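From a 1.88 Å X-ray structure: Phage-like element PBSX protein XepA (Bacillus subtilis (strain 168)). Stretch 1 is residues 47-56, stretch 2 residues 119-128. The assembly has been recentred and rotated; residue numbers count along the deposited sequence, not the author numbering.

Stretch 1, residues 47-56: ALKATEAYSQ
Stretch 2, residues 119-128: YRFRYVNGNL

Residues 53-55 form a short strand that runs antiparallel to the strand spanning 119-125, with 172° between their N-to-C directions and a closest axial approach of 4.5 Å. The register pairs Ala53 with Val124 (CA to CA 4.2 Å), Tyr54 with Tyr123 (5.1 Å) and Ser55 with Arg122 (4.4 Å). Tyr54 (phi/psi -100/132) and Tyr123 (-115/124) have the extended backbone expected of a sheet. Before the short strand, Lys49 to Glu52 make a type II turn: Ala50 lies at -53/132 and Thr51 at 75/-10, and Glu52 N donates to Lys49 O at 3.0 Å.

Backbone hydrogen bonds set the register. Tyr54 and Tyr123 form the hydrogen-bonded pair, Tyr54 N to Tyr123 O at 2.7 Å and Tyr123 N to Tyr54 O at 2.8 Å. The ladder continues on one side with Asn125 N to Glu52 O at 2.9 Å, and on the other with Gln56 N to Phe121 O at 2.9 Å. Beyond the short strand, the turn still reaches its neighbour through Thr51 N, which donates to Gly126 O at 2.9 Å. Beside this bond Ala50 CB packs 3.4 Å from Asn127 O, a van der Waals contact of a methyl with a carbonyl oxygen. The non-hydrogen-bonded pairs bring alpha carbons close to carbonyls, giving CA-H...O contacts from Ala53 CA to Tyr123 O (3.1 Å) and from Arg122 CA to Tyr54 O (3.2 Å).

Two amide side chains extend this pattern. Gln56, with chi1 and chi2 both t, stretches out so that its OE1 accepts from Phe121 N at 3.0 Å; its backbone N and side-chain carbonyl thus serve both polar groups of Phe121, as a paired strand residue would. The CA-to-CB bond of Asn125 (chi1 t, chi2 32°) points toward the first stretch, and its ND2 donates to Lys49 O at 2.9 Å and to Leu128 O, within its own stretch, at 2.9 Å. An amide nitrogen carries two hydrogens, so one side chain can tie the turn to the chain that follows the long strand.

Apolar contacts are modest. On the face with Tyr54 and Tyr123, both chi1 t, the CB atoms lie 4.5 Å apart, and Leu48 (chi1 m, chi2 t) brings its CD1 to 3.8 Å from Tyr123 CD1, hydrocarbon against ring carbon. On the opposite face Ala53 CB meets Val124 CG2 at 4.0 Å; the small methyl fits beside the branched valine, whose chi1 is t.

Polar side chains finish the Ala53 and Val124 face. Ser55 (chi1 m) places OG 3.3 Å from Arg122 CG, against the aliphatic part of an arginine with chi1 and chi2 t and chi3 p. The same OG lies over one face of the Arg120 guanidinium, 4.3 Å from Arg120 NH1. Arg120 has chi1 p, then chi2 and chi3 t, and its long reach lets a water bridge the stretches: the water donates to Gln56 O at 2.8 Å and accepts from Arg120 NH1 at 3.0 Å. Together the stretches bury 694 Å², summed over both sides.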

ATOM      1  N   ALA E  47      25.792 -18.203 -36.909  1.00 43.44           N
ATOM      2  CA  ALA E  47      26.570 -18.936 -35.910  1.00 43.18           C
ATOM      3  C   ALA E  47      27.968 -18.326 -35.761  1.00 42.45           C
ATOM      4  O   ALA E  47      28.582 -17.976 -36.750  1.00 41.74           O
ATOM      5  CB  ALA E  47      26.633 -20.395 -36.296  1.00 38.95           C
ATOM      6  N   LEU E  48      28.443 -18.177 -34.522  1.00 42.71           N
ATOM      7  CA  LEU E  48      29.704 -17.512 -34.220  1.00 48.73           C
ATOM      8  C   LEU E  48      30.781 -18.565 -33.954  1.00 51.00           C
ATOM      9  O   LEU E  48      30.491 -19.622 -33.400  1.00 48.55           O
ATOM     10  CB  LEU E  48      29.522 -16.634 -32.975  1.00 43.78           C
ATOM     11  CG  LEU E  48      28.592 -15.424 -33.117  1.00 44.48           C
ATOM     12  CD1 LEU E  48      28.253 -14.846 -31.747  1.00 38.66           C
ATOM     13  CD2 LEU E  48      29.206 -14.348 -34.005  1.00 40.42           C
ATOM     14  N   LYS E  49      32.031 -18.241 -34.309  1.00 50.11           N
ATOM     15  CA  LYS E  49      33.168 -19.076 -33.946  1.00 50.63           C
ATOM     16  C   LYS E  49      33.421 -18.908 -32.452  1.00 49.79           C
ATOM     17  O   LYS E  49      32.879 -17.986 -31.834  1.00 47.88           O
ATOM     18  CB  LYS E  49      34.406 -18.698 -34.766  1.00 51.37           C
ATOM     19  CG  LYS E  49      34.240 -18.807 -36.276  1.00 57.06           C
ATOM     20  CD  LYS E  49      34.133 -17.483 -36.965  1.00 67.95           C
ATOM     21  CE  LYS E  49      35.484 -16.955 -37.384  1.00 74.08           C
ATOM     22  NZ  LYS E  49      36.203 -17.994 -38.155  1.00 71.84           N
ATOM     23  N   ALA E  50      34.244 -19.794 -31.876  1.00 47.99           N
ATOM     24  CA  ALA E  50      34.652 -19.645 -30.488  1.00 51.80           C
ATOM     25  C   ALA E  50      35.218 -18.248 -30.279  1.00 51.47           C
ATOM     26  O   ALA E  50      36.034 -17.794 -31.084  1.00 64.61           O
ATOM     27  CB  ALA E  50      35.670 -20.702 -30.120  1.00 55.64           C
ATOM     28  N   THR E  51      34.756 -17.569 -29.213  1.00 51.42           N
ATOM     29  CA  THR E  51      35.249 -16.257 -28.789  1.00 46.06           C
ATOM     30  C   THR E  51      34.739 -15.123 -29.687  1.00 43.18           C
ATOM     31  O   THR E  51      34.946 -13.970 -29.331  1.00 47.68           O
ATOM     32  CB  THR E  51      36.799 -16.288 -28.811  1.00 51.07           C
ATOM     33  OG1 THR E  51      37.383 -16.957 -27.691  1.00 57.41           O
ATOM     34  CG2 THR E  51      37.519 -15.023 -29.221  1.00 50.10           C
ATOM     35  N   GLU E  52      34.104 -15.420 -30.832  1.00 40.00           N
ATOM     36  CA  GLU E  52      33.674 -14.365 -31.737  1.00 44.06           C
ATOM     37  C   GLU E  52      32.450 -13.637 -31.153  1.00 45.29           C
ATOM     38  O   GLU E  52      31.605 -14.241 -30.483  1.00 44.94           O
ATOM     39  CB  GLU E  52      33.336 -14.980 -33.100  1.00 43.58           C
ATOM     40  CG  GLU E  52      33.144 -13.955 -34.201  1.00 48.61           C
ATOM     41  CD  GLU E  52      32.620 -14.498 -35.519  1.00 49.51           C
ATOM     42  OE1 GLU E  52      32.352 -15.730 -35.616  1.00 48.54           O
ATOM     43  OE2 GLU E  52      32.479 -13.680 -36.455  1.00 61.25           O
ATOM     44  N   ALA E  53      32.363 -12.330 -31.427  1.00 47.54           N
ATOM     45  CA  ALA E  53      31.284 -11.474 -30.953  1.00 49.43           C
ATOM     46  C   ALA E  53      30.397 -11.040 -32.117  1.00 51.93           C
ATOM     47  O   ALA E  53      30.874 -10.841 -33.233  1.00 55.97           O
ATOM     48  CB  ALA E  53      31.838 -10.267 -30.245  1.00 46.33           C
ATOM     49  N   TYR E  54      29.091 -10.928 -31.839  1.00 50.12           N
ATOM     50  CA  TYR E  54      28.181 -10.165 -32.677  1.00 45.52           C
ATOM     51  C   TYR E  54      27.949  -8.801 -32.017  1.00 41.83           C
ATOM     52  O   TYR E  54      27.682  -8.737 -30.822  1.00 45.15           O
ATOM     53  CB  TYR E  54      26.859 -10.923 -32.858  1.00 43.87           C
ATOM     54  CG  TYR E  54      25.764 -10.022 -33.372  1.00 43.09           C
ATOM     55  CD1 TYR E  54      25.674  -9.697 -34.721  1.00 41.61           C
ATOM     56  CD2 TYR E  54      24.869  -9.432 -32.489  1.00 40.12           C
ATOM     57  CE1 TYR E  54      24.694  -8.832 -35.186  1.00 42.31           C
ATOM     58  CE2 TYR E  54      23.881  -8.569 -32.939  1.00 39.43           C
ATOM     59  CZ  TYR E  54      23.791  -8.274 -34.289  1.00 42.01           C
ATOM     60  OH  TYR E  54      22.844  -7.392 -34.715  1.00 41.99           O
ATOM     61  N   SER E  55      28.059  -7.716 -32.793  1.00 45.32           N
ATOM     62  CA  SER E  55      27.801  -6.366 -32.313  1.00 42.36           C
ATOM     63  C   SER E  55      26.768  -5.707 -33.204  1.00 41.57           C
ATOM     64  O   SER E  55      27.023  -5.488 -34.378  1.00 33.88           O
ATOM     65  CB  SER E  55      29.041  -5.530 -32.315  1.00 41.83           C
ATOM     66  OG  SER E  55      29.758  -5.733 -31.124  1.00 55.30           O
ATOM     67  N   GLN E  56      25.606  -5.393 -32.637  1.00 39.03           N
ATOM     68  CA  GLN E  56      24.578  -4.677 -33.376  1.00 35.00           C
ATOM     69  C   GLN E  56      25.092  -3.261 -33.615  1.00 34.98           C
ATOM     70  O   GLN E  56      25.740  -2.698 -32.721  1.00 34.71           O
ATOM     71  CB  GLN E  56      23.304  -4.616 -32.509  1.00 30.24           C
ATOM     72  CG  GLN E  56      22.134  -3.967 -33.214  1.00 31.30           C
ATOM     73  CD  GLN E  56      20.904  -3.878 -32.329  1.00 38.10           C
ATOM     74  OE1 GLN E  56      20.987  -3.830 -31.088  1.00 33.73           O
ATOM     75  NE2 GLN E  56      19.746  -3.854 -32.982  1.00 31.40           N
ATOM     76  N   TYR E 119      21.454   2.571 -28.247  1.00 31.10           N
ATOM     77  CA  TYR E 119      21.507   1.274 -27.583  1.00 31.72           C
ATOM     78  C   TYR E 119      22.014   0.239 -28.586  1.00 34.63           C
ATOM     79  O   TYR E 119      21.915   0.456 -29.798  1.00 31.61           O
ATOM     80  CB  TYR E 119      20.137   0.883 -26.995  1.00 28.81           C
ATOM     81  CG  TYR E 119      19.008   0.794 -27.991  1.00 30.07           C
ATOM     82  CD1 TYR E 119      18.298   1.930 -28.371  1.00 29.21           C
ATOM     83  CD2 TYR E 119      18.650  -0.419 -28.574  1.00 28.77           C
ATOM     84  CE1 TYR E 119      17.272   1.868 -29.303  1.00 27.33           C
ATOM     85  CE2 TYR E 119      17.609  -0.495 -29.494  1.00 27.38           C
ATOM     86  CZ  TYR E 119      16.920   0.650 -29.860  1.00 29.38           C
ATOM     87  OH  TYR E 119      15.927   0.575 -30.796  1.00 30.76           O
ATOM     88  N   ARG E 120      22.528  -0.894 -28.068  1.00 31.42           N
ATOM     89  CA  ARG E 120      22.854  -2.022 -28.921  1.00 33.05           C
ATOM     90  C   ARG E 120      22.920  -3.282 -28.071  1.00 29.89           C
ATOM     91  O   ARG E 120      23.086  -3.208 -26.846  1.00 33.28           O
ATOM     92  CB  ARG E 120      24.231  -1.816 -29.589  1.00 33.41           C
ATOM     93  CG  ARG E 120      25.400  -2.077 -28.647  1.00 35.70           C
ATOM     94  CD  ARG E 120      26.740  -1.927 -29.365  1.00 39.74           C
ATOM     95  NE  ARG E 120      27.835  -2.177 -28.439  1.00 39.40           N
ATOM     96  CZ  ARG E 120      29.123  -1.990 -28.734  1.00 41.44           C
ATOM     97  NH1 ARG E 120      29.469  -1.597 -29.945  1.00 34.75           N
ATOM     98  NH2 ARG E 120      30.057  -2.174 -27.814  1.00 37.61           N
ATOM     99  N   PHE E 121      22.771  -4.425 -28.749  1.00 27.55           N
ATOM    100  CA  PHE E 121      23.124  -5.711 -28.188  1.00 31.96           C
ATOM    101  C   PHE E 121      24.513  -6.078 -28.705  1.00 33.86           C
ATOM    102  O   PHE E 121      24.838  -5.831 -29.867  1.00 35.64           O
ATOM    103  CB  PHE E 121      22.129  -6.788 -28.634  1.00 33.00           C
ATOM    104  CG  PHE E 121      20.777  -6.735 -27.957  1.00 33.12           C
ATOM    105  CD1 PHE E 121      20.451  -5.707 -27.075  1.00 31.76           C
ATOM    106  CD2 PHE E 121      19.830  -7.714 -28.214  1.00 33.31           C
ATOM    107  CE1 PHE E 121      19.196  -5.662 -26.466  1.00 32.03           C
ATOM    108  CE2 PHE E 121      18.575  -7.657 -27.615  1.00 35.21           C
ATOM    109  CZ  PHE E 121      18.258  -6.635 -26.749  1.00 32.44           C
ATOM    110  N   ARG E 122      25.306  -6.679 -27.816  1.00 35.46           N
ATOM    111  CA  ARG E 122      26.581  -7.275 -28.177  1.00 37.75           C
ATOM    112  C   ARG E 122      26.612  -8.657 -27.534  1.00 33.50           C
ATOM    113  O   ARG E 122      26.444  -8.787 -26.323  1.00 36.40           O
ATOM    114  CB  ARG E 122      27.740  -6.365 -27.737  1.00 38.55           C
ATOM    115  CG  ARG E 122      29.130  -6.893 -28.077  1.00 41.26           C
ATOM    116  CD  ARG E 122      30.246  -5.897 -27.752  1.00 38.26           C
ATOM    117  NE  ARG E 122      30.291  -5.542 -26.336  1.00 36.76           N
ATOM    118  CZ  ARG E 122      30.877  -6.252 -25.369  1.00 41.24           C
ATOM    119  NH1 ARG E 122      31.573  -7.342 -25.654  1.00 37.58           N
ATOM    120  NH2 ARG E 122      30.747  -5.891 -24.104  1.00 38.37           N
ATOM    121  N   TYR E 123      26.793  -9.690 -28.359  1.00 33.49           N
ATOM    122  CA  TYR E 123      26.800 -11.059 -27.879  1.00 37.55           C
ATOM    123  C   TYR E 123      28.197 -11.650 -28.099  1.00 37.85           C
ATOM    124  O   TYR E 123      28.675 -11.655 -29.229  1.00 39.24           O
ATOM    125  CB  TYR E 123      25.771 -11.890 -28.646  1.00 35.02           C
ATOM    126  CG  TYR E 123      25.627 -13.281 -28.088  1.00 39.14           C
ATOM    127  CD1 TYR E 123      26.529 -14.288 -28.417  1.00 37.96           C
ATOM    128  CD2 TYR E 123      24.612 -13.580 -27.192  1.00 38.43           C
ATOM    129  CE1 TYR E 123      26.412 -15.560 -27.878  1.00 38.46           C
ATOM    130  CE2 TYR E 123      24.484 -14.846 -26.637  1.00 36.53           C
ATOM    131  CZ  TYR E 123      25.390 -15.840 -26.986  1.00 37.90           C
ATOM    132  OH  TYR E 123      25.287 -17.093 -26.442  1.00 37.92           O
ATOM    133  N   VAL E 124      28.828 -12.145 -27.025  1.00 37.62           N
ATOM    134  CA  VAL E 124      30.150 -12.757 -27.127  1.00 39.05           C
ATOM    135  C   VAL E 124      30.019 -14.265 -26.928  1.00 39.95           C
ATOM    136  O   VAL E 124      29.626 -14.713 -25.849  1.00 39.76           O
ATOM    137  CB  VAL E 124      31.151 -12.150 -26.125  1.00 36.70           C
ATOM    138  CG1 VAL E 124      32.535 -12.794 -26.240  1.00 39.88           C
ATOM    139  CG2 VAL E 124      31.249 -10.631 -26.258  1.00 33.82           C
ATOM    140  N   ASN E 125      30.353 -15.042 -27.969  1.00 37.37           N
ATOM    141  CA  ASN E 125      30.305 -16.502 -27.884  1.00 41.89           C
ATOM    142  C   ASN E 125      31.434 -16.992 -26.972  1.00 42.99           C
ATOM    143  O   ASN E 125      32.491 -16.364 -26.923  1.00 46.62           O
ATOM    144  CB  ASN E 125      30.399 -17.151 -29.270  1.00 40.13           C
ATOM    145  CG  ASN E 125      30.220 -18.654 -29.248  1.00 41.59           C
ATOM    146  OD1 ASN E 125      29.493 -19.186 -28.413  1.00 38.46           O
ATOM    147  ND2 ASN E 125      30.880 -19.345 -30.166  1.00 43.28           N
ATOM    148  N   GLY E 126      31.192 -18.087 -26.240  1.00 38.78           N
ATOM    149  CA  GLY E 126      32.195 -18.671 -25.363  1.00 42.45           C
ATOM    150  C   GLY E 126      33.231 -19.483 -26.161  1.00 46.56           C
ATOM    151  O   GLY E 126      33.397 -19.275 -27.368  1.00 44.48           O
ATOM    152  N   ASN E 127      33.870 -20.449 -25.494  1.00 50.08           N
ATOM    153  CA  ASN E 127      35.033 -21.153 -26.028  1.00 59.90           C
ATOM    154  C   ASN E 127      34.684 -22.251 -27.045  1.00 55.98           C
ATOM    155  O   ASN E 127      35.584 -22.915 -27.543  1.00 66.47           O
ATOM    156  CB  ASN E 127      35.934 -21.671 -24.901  1.00 54.03           C
ATOM    157  CG  ASN E 127      35.257 -22.687 -24.005  1.00 66.51           C
ATOM    158  OD1 ASN E 127      34.305 -23.364 -24.397  1.00 78.61           O
ATOM    159  ND2 ASN E 127      35.739 -22.804 -22.782  1.00 66.50           N
ATOM    160  N   LEU E 128      33.400 -22.433 -27.386  1.00 56.47           N
ATOM    161  CA  LEU E 128      33.041 -23.432 -28.387  1.00 51.00           C
ATOM    162  C   LEU E 128      32.217 -22.795 -29.507  1.00 55.40           C
ATOM    163  O   LEU E 128      31.301 -22.021 -29.244  1.00 55.79           O
ATOM    164  CB  LEU E 128      32.291 -24.597 -27.733  1.00 49.47           C
ATOM    165  CG  LEU E 128      33.146 -25.577 -26.928  1.00 55.39           C
ATOM    166  CD1 LEU E 128      32.263 -26.539 -26.124  1.00 48.01           C
ATOM    167  CD2 LEU E 128      34.125 -26.344 -27.828  1.00 52.14           C
TER
HETATM  168  O   HOH W   1      28.036  -1.114 -32.585  1.00 45.96           O